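PDB 5ZHH: inositol-1-monophosphatase from Nostoc sp., which probably catalyses the hydrolysis of inositol monophosphates to free inositol and inorganic phosphate, with the aid of magnesium ions as in its relatives. Local coordinates for residues V157-A161 and N171-F175; G205-I211 and G243-T248. The contacts are given in a common frame with arbitrary orientation. Residues are numbered along the deposited sequence.

Contact 1 (V157-A161 and N171-F175); sequences VTGFA and NYAEF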
loop_
_atom_site.group_PDB
_atom_site.type_symbol
_atom_site.label_atom_id
_atom_site.label_comp_id
_atom_site.label_asym_id
_atom_site.label_seq_id
_atom_site.Cartn_x
_atom_site.Cartn_y
_atom_site.Cartn_z
ATOM N N VAL A 157 -15.074 17.150 14.822
ATOM C CA VAL A 157 -15.891 16.141 14.157
ATOM C C VAL A 157 -17.005 15.739 15.114
ATOM O O VAL A 157 -16.841 15.782 16.335
ATOM C CB VAL A 157 -15.026 14.929 13.707
ATOM C CG1 VAL A 157 -14.311 14.293 14.896
ATOM C CG2 VAL A 157 -15.862 13.889 12.934
ATOM N N THR A 158 -18.152 15.361 14.556
ATOM C CA THR A 158 -19.283 14.934 15.364
ATOM C C THR A 158 -20.116 13.956 14.549
ATOM O O THR A 158 -19.778 13.618 13.410
ATOM C CB THR A 158 -20.129 16.136 15.851
ATOM O OG1 THR A 158 -21.034 15.692 16.869
ATOM C CG2 THR A 158 -20.938 16.753 14.713
ATOM N N GLY A 159 -21.180 13.453 15.166
ATOM C CA GLY A 159 -22.080 12.525 14.514
ATOM C C GLY A 159 -23.506 12.765 14.967
ATOM O O GLY A 159 -23.767 13.601 15.830
ATOM N N PHE A 160 -24.424 12.004 14.373
ATOM C CA PHE A 160 -25.851 12.183 14.608
ATOM C C PHE A 160 -26.483 10.809 14.766
ATOM O O PHE A 160 -26.182 9.893 13.994
ATOM C CB PHE A 160 -26.478 12.993 13.463
ATOM C CG PHE A 160 -25.798 14.316 13.253
ATOM C CD1 PHE A 160 -26.169 15.428 14.005
ATOM C CD2 PHE A 160 -24.739 14.436 12.367
ATOM C CE1 PHE A 160 -25.519 16.636 13.841
ATOM C CE2 PHE A 160 -24.082 15.645 12.201
ATOM C CZ PHE A 160 -24.476 16.748 12.936
ATOM N N ALA A 161 -27.306 10.662 15.798
ATOM C CA ALA A 161 -27.777 9.359 16.239
ATOM C C ALA A 161 -28.963 8.883 15.400
ATOM O O ALA A 161 -29.628 9.659 14.707
ATOM C CB ALA A 161 -28.149 9.403 17.722
ATOM N N ASN A 171 -28.576 17.068 18.131
ATOM C CA ASN A 171 -27.192 17.506 17.944
ATOM C C ASN A 171 -27.062 18.503 16.793
ATOM O O ASN A 171 -25.940 18.934 16.508
ATOM C CB ASN A 171 -26.215 16.335 17.697
ATOM C CG ASN A 171 -24.771 16.690 18.011
ATOM O OD1 ASN A 171 -24.482 17.351 19.008
ATOM N ND2 ASN A 171 -23.860 16.273 17.146
ATOM N N TYR A 172 -28.154 18.891 16.123
ATOM C CA TYR A 172 -28.034 19.854 15.026
ATOM C C TYR A 172 -27.614 21.225 15.535
ATOM O O TYR A 172 -26.778 21.896 14.912
ATOM C CB TYR A 172 -29.349 19.987 14.264
ATOM C CG TYR A 172 -29.802 18.749 13.545
ATOM C CD1 TYR A 172 -28.942 17.673 13.353
ATOM C CD2 TYR A 172 -31.090 18.660 13.042
ATOM C CE1 TYR A 172 -29.360 16.539 12.697
ATOM C CE2 TYR A 172 -31.515 17.532 12.377
ATOM C CZ TYR A 172 -30.642 16.473 12.207
ATOM O OH TYR A 172 -31.047 15.341 11.549
ATOM N N ALA A 173 -28.214 21.674 16.642
ATOM C CA ALA A 173 -27.859 22.976 17.199
ATOM C C ALA A 173 -26.380 23.036 17.552
ATOM O O ALA A 173 -25.710 24.039 17.277
ATOM C CB ALA A 173 -28.718 23.279 18.429
ATOM N N GLU A 174 -25.855 21.966 18.165
ATOM C CA GLU A 174 -24.425 21.895 18.456
ATOM C C GLU A 174 -23.591 21.969 17.182
ATOM O O GLU A 174 -22.582 22.688 17.128
ATOM C CB GLU A 174 -24.104 20.607 19.223
ATOM C CG GLU A 174 -24.519 20.587 20.696
ATOM C CD GLU A 174 -26.008 20.304 20.936
ATOM O OE1 GLU A 174 -26.771 20.140 19.958
ATOM O OE2 GLU A 174 -26.408 20.250 22.122
ATOM N N PHE A 175 -23.991 21.223 16.145
ATOM C CA PHE A 175 -23.237 21.222 14.893
ATOM C C PHE A 175 -23.178 22.620 14.288
ATOM O O PHE A 175 -22.115 23.077 13.854
ATOM C CB PHE A 175 -23.863 20.238 13.904
ATOM C CG PHE A 175 -23.208 20.242 12.555
ATOM C CD1 PHE A 175 -22.086 19.456 12.313
ATOM C CD2 PHE A 175 -23.715 21.023 11.521
ATOM C CE1 PHE A 175 -21.479 19.451 11.072
ATOM C CE2 PHE A 175 -23.108 21.021 10.273
ATOM C CZ PHE A 175 -21.983 20.237 10.054
#
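The side-chain amide of Asn-171 holds the two segments together. Asn-171 ND2 donates to Thr-158 OG1 at 2.9 Å and to the backbone carbonyl Gly-159 O at 3.0 Å. The two acceptors belong to consecutive residues of segment 157-161. Asn-171 stands at the N-cap of helix 172-181, but its side chain reaches across to the other segment and makes no capping bond. The hydroxyl of Thr-158 and OD1 of Asn-171 also bond to Trp-207 on the next strand. Beyond these polar links lies an aromatic cluster. Phe-160 turns its edge to the face of Phe-175 in an offset edge-to-face pair, centroids 5.6 Å apart. Phe-160 CE1 also touches Tyr-172 CD1 at 3.6 Å. Thr-158 CG2 packs on Phe-175 CD1 at 3.8 Å. The cluster extends into the interface with the second subunit, where Phe-175 stacks on Phe-175 of that subunit. The contact joins the first strand and the helix of the beta-alpha-beta unit 156-186, in the C-terminal half of the inositol monophosphatase fold.

Contact 2 (G205-I211 and G243-T248); sequences GYWERGI and GRILAT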
loop_
_atom_site.group_PDB
_atom_site.type_symbol
_atom_site.label_atom_id
_atom_site.label_comp_id
_atom_site.label_asym_id
_atom_site.label_seq_id
_atom_site.Cartn_x
_atom_site.Cartn_y
_atom_site.Cartn_z
ATOM N N GLY A 205 -10.846 17.741 18.319
ATOM C CA GLY A 205 -11.879 17.395 19.271
ATOM C C GLY A 205 -13.060 16.749 18.587
ATOM O O GLY A 205 -13.275 16.909 17.382
ATOM N N TYR A 206 -13.827 16.023 19.388
ATOM C CA TYR A 206 -14.939 15.211 18.925
ATOM C C TYR A 206 -15.982 15.193 20.033
ATOM O O TYR A 206 -15.631 15.134 21.214
ATOM C CB TYR A 206 -14.455 13.793 18.568
ATOM C CG TYR A 206 -15.515 12.706 18.616
ATOM C CD1 TYR A 206 -16.552 12.669 17.690
ATOM C CD2 TYR A 206 -15.473 11.716 19.597
ATOM C CE1 TYR A 206 -17.517 11.666 17.737
ATOM C CE2 TYR A 206 -16.433 10.719 19.653
ATOM C CZ TYR A 206 -17.446 10.700 18.729
ATOM O OH TYR A 206 -18.404 9.716 18.793
ATOM N N TRP A 207 -17.254 15.313 19.660
ATOM C CA TRP A 207 -18.340 15.146 20.615
ATOM C C TRP A 207 -19.490 14.436 19.921
ATOM O O TRP A 207 -19.663 14.558 18.707
ATOM C CB TRP A 207 -18.811 16.486 21.208
ATOM C CG TRP A 207 -19.799 17.210 20.353
ATOM C CD1 TRP A 207 -21.167 17.195 20.475
ATOM C CD2 TRP A 207 -19.507 18.052 19.233
ATOM N NE1 TRP A 207 -21.737 17.983 19.504
ATOM C CE2 TRP A 207 -20.742 18.522 18.729
ATOM C CE3 TRP A 207 -18.320 18.467 18.614
ATOM C CZ2 TRP A 207 -20.825 19.372 17.626
ATOM C CZ3 TRP A 207 -18.403 19.310 17.516
ATOM C CH2 TRP A 207 -19.652 19.757 17.035
ATOM N N GLU A 208 -20.273 13.688 20.696
ATOM C CA GLU A 208 -21.407 12.988 20.110
ATOM C C GLU A 208 -22.339 12.516 21.216
ATOM O O GLU A 208 -21.905 12.258 22.342
ATOM C CB GLU A 208 -20.944 11.793 19.253
ATOM C CG GLU A 208 -22.068 11.209 18.415
ATOM C CD GLU A 208 -21.591 10.317 17.285
ATOM O OE1 GLU A 208 -20.385 9.973 17.225
ATOM O OE2 GLU A 208 -22.441 9.959 16.446
ATOM N N ARG A 209 -23.624 12.425 20.885
ATOM C CA ARG A 209 -24.618 11.800 21.741
ATOM C C ARG A 209 -25.165 10.555 21.060
ATOM O O ARG A 209 -25.010 10.362 19.849
ATOM C CB ARG A 209 -25.768 12.764 22.071
ATOM C CG ARG A 209 -26.617 13.152 20.874
ATOM C CD ARG A 209 -27.945 13.777 21.293
ATOM N NE ARG A 209 -28.835 12.820 21.944
ATOM C CZ ARG A 209 -29.638 11.983 21.295
ATOM N NH1 ARG A 209 -29.669 11.972 19.966
ATOM N NH2 ARG A 209 -30.413 11.150 21.976
ATOM N N GLY A 210 -25.792 9.698 21.858
ATOM C CA GLY A 210 -26.377 8.486 21.325
ATOM C C GLY A 210 -25.371 7.427 20.938
ATOM O O GLY A 210 -25.667 6.589 20.078
ATOM N N ILE A 211 -24.187 7.429 21.546
ATOM C CA ILE A 211 -23.195 6.414 21.215
ATOM C C ILE A 211 -23.319 5.243 22.180
ATOM O O ILE A 211 -23.911 5.342 23.263
ATOM C CB ILE A 211 -21.752 6.971 21.200
ATOM C CG1 ILE A 211 -21.411 7.732 22.482
ATOM C CG2 ILE A 211 -21.567 7.887 20.005
ATOM C CD1 ILE A 211 -20.908 6.869 23.634
ATOM N N GLY A 243 -24.480 7.782 26.881
ATOM C CA GLY A 243 -24.347 7.890 25.444
ATOM C C GLY A 243 -23.730 9.174 24.944
ATOM O O GLY A 243 -23.704 9.394 23.727
ATOM N N ARG A 244 -23.199 10.015 25.830
ATOM C CA ARG A 244 -22.597 11.284 25.447
ATOM C C ARG A 244 -21.112 11.263 25.756
ATOM O O ARG A 244 -20.687 10.710 26.776
ATOM C CB ARG A 244 -23.255 12.476 26.155
ATOM C CG ARG A 244 -24.749 12.538 25.940
ATOM C CD ARG A 244 -25.418 13.681 26.687
ATOM N NE ARG A 244 -26.685 14.004 26.039
ATOM C CZ ARG A 244 -26.948 15.143 25.409
ATOM N NH1 ARG A 244 -26.040 16.107 25.360
ATOM N NH2 ARG A 244 -28.134 15.318 24.842
ATOM N N ILE A 245 -20.328 11.860 24.862
ATOM C CA ILE A 245 -18.877 11.859 24.993
ATOM C C ILE A 245 -18.332 13.178 24.458
ATOM O O ILE A 245 -18.811 13.705 23.447
ATOM C CB ILE A 245 -18.256 10.647 24.264
ATOM C CG1 ILE A 245 -16.732 10.664 24.421
ATOM C CG2 ILE A 245 -18.670 10.646 22.790
ATOM C CD1 ILE A 245 -16.040 9.357 24.023
ATOM N N LEU A 246 -17.345 13.725 25.165
ATOM C CA LEU A 246 -16.566 14.875 24.713
ATOM C C LEU A 246 -15.100 14.473 24.761
ATOM O O LEU A 246 -14.587 14.144 25.834
ATOM C CB LEU A 246 -16.811 16.100 25.597
ATOM C CG LEU A 246 -15.865 17.286 25.394
ATOM C CD1 LEU A 246 -15.995 17.814 23.969
ATOM C CD2 LEU A 246 -16.166 18.393 26.406
ATOM N N ALA A 247 -14.429 14.491 23.610
ATOM C CA ALA A 247 -13.090 13.916 23.489
ATOM C C ALA A 247 -12.204 14.852 22.681
ATOM O O ALA A 247 -12.488 15.114 21.509
ATOM C CB ALA A 247 -13.158 12.536 22.828
ATOM N N THR A 248 -11.138 15.368 23.300
ATOM C CA THR A 248 -10.335 16.413 22.673
ATOM C C THR A 248 -8.856 16.174 22.919
ATOM O O THR A 248 -8.457 15.265 23.658
ATOM C CB THR A 248 -10.699 17.809 23.196
ATOM O OG1 THR A 248 -10.181 17.962 24.522
ATOM C CG2 THR A 248 -12.215 18.030 23.202
HETATM O O HOH W 1 -28.625 12.155 24.807
#
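This is an antiparallel pairing of two strands inside the mixed five-stranded sheet of the C-terminal half. Strands 205-208 and 245-248 run at 174° with their axes 4.5 Å apart. Two hydrogen-bonded pairs carry it. Tyr-206 N meets Ala-247 O at 2.7 Å and Ala-247 N meets Tyr-206 O at 2.8 Å. Glu-208 N reaches Ile-245 O at 3.1 Å, and Ile-245 N reaches Glu-208 O at 3.0 Å. Past the strand ends, Ile-211 N donates to Gly-243 O at 3.0 Å. Tyr-206, Ile-245 and Ala-247 share one face, with Tyr-206 CE2 3.9 Å from Ile-245 CG2; helices 191-199 and 213-225 pack on it. Trp-207 and Leu-246 lie on the other face, where helix 253-261 packs on Leu-246. On the first face, Tyr-206 OH donates to Glu-208 OE1 at 2.5 Å. At the loop end, Arg-209 NE and Arg-244 NE both donate to one water, each at 2.9 Å. Arg-209 NE and Arg-244 NH2 are like charges 3.9 Å apart; Arg-209 has a salt bridge to Asp-163 and Arg-244 one to Asp-169. Backbone bonds and apolar packing thus hold the buried strands, while charge and water are met at the more open end.

Contact 1 and contact 2 share one sheet, since strands 156-158 and 205-208 are neighbours in it. Their centres are about 9 Å apart. Trp-207 joins them directly: Trp-207 O lies 2.6 Å from Thr-158 OG1, and Trp-207 NE1 lies 2.9 Å from Asn-171 OD1, both probable hydrogen bonds. The touching residues of contact 1 are all buried; contact 2 is buried except toward its loop end. The centre of contact 2 is nearer the centre of the chain, about 9 Å from it against about 15 Å, and no other subunit touches its segments. Contact 1 also meets the second subunit. Contact 2 relies on backbone pairing between strands; contact 1 ties the start of helix 172-181 to segment 157-161 through the Asn-171 side chain and aromatic packing.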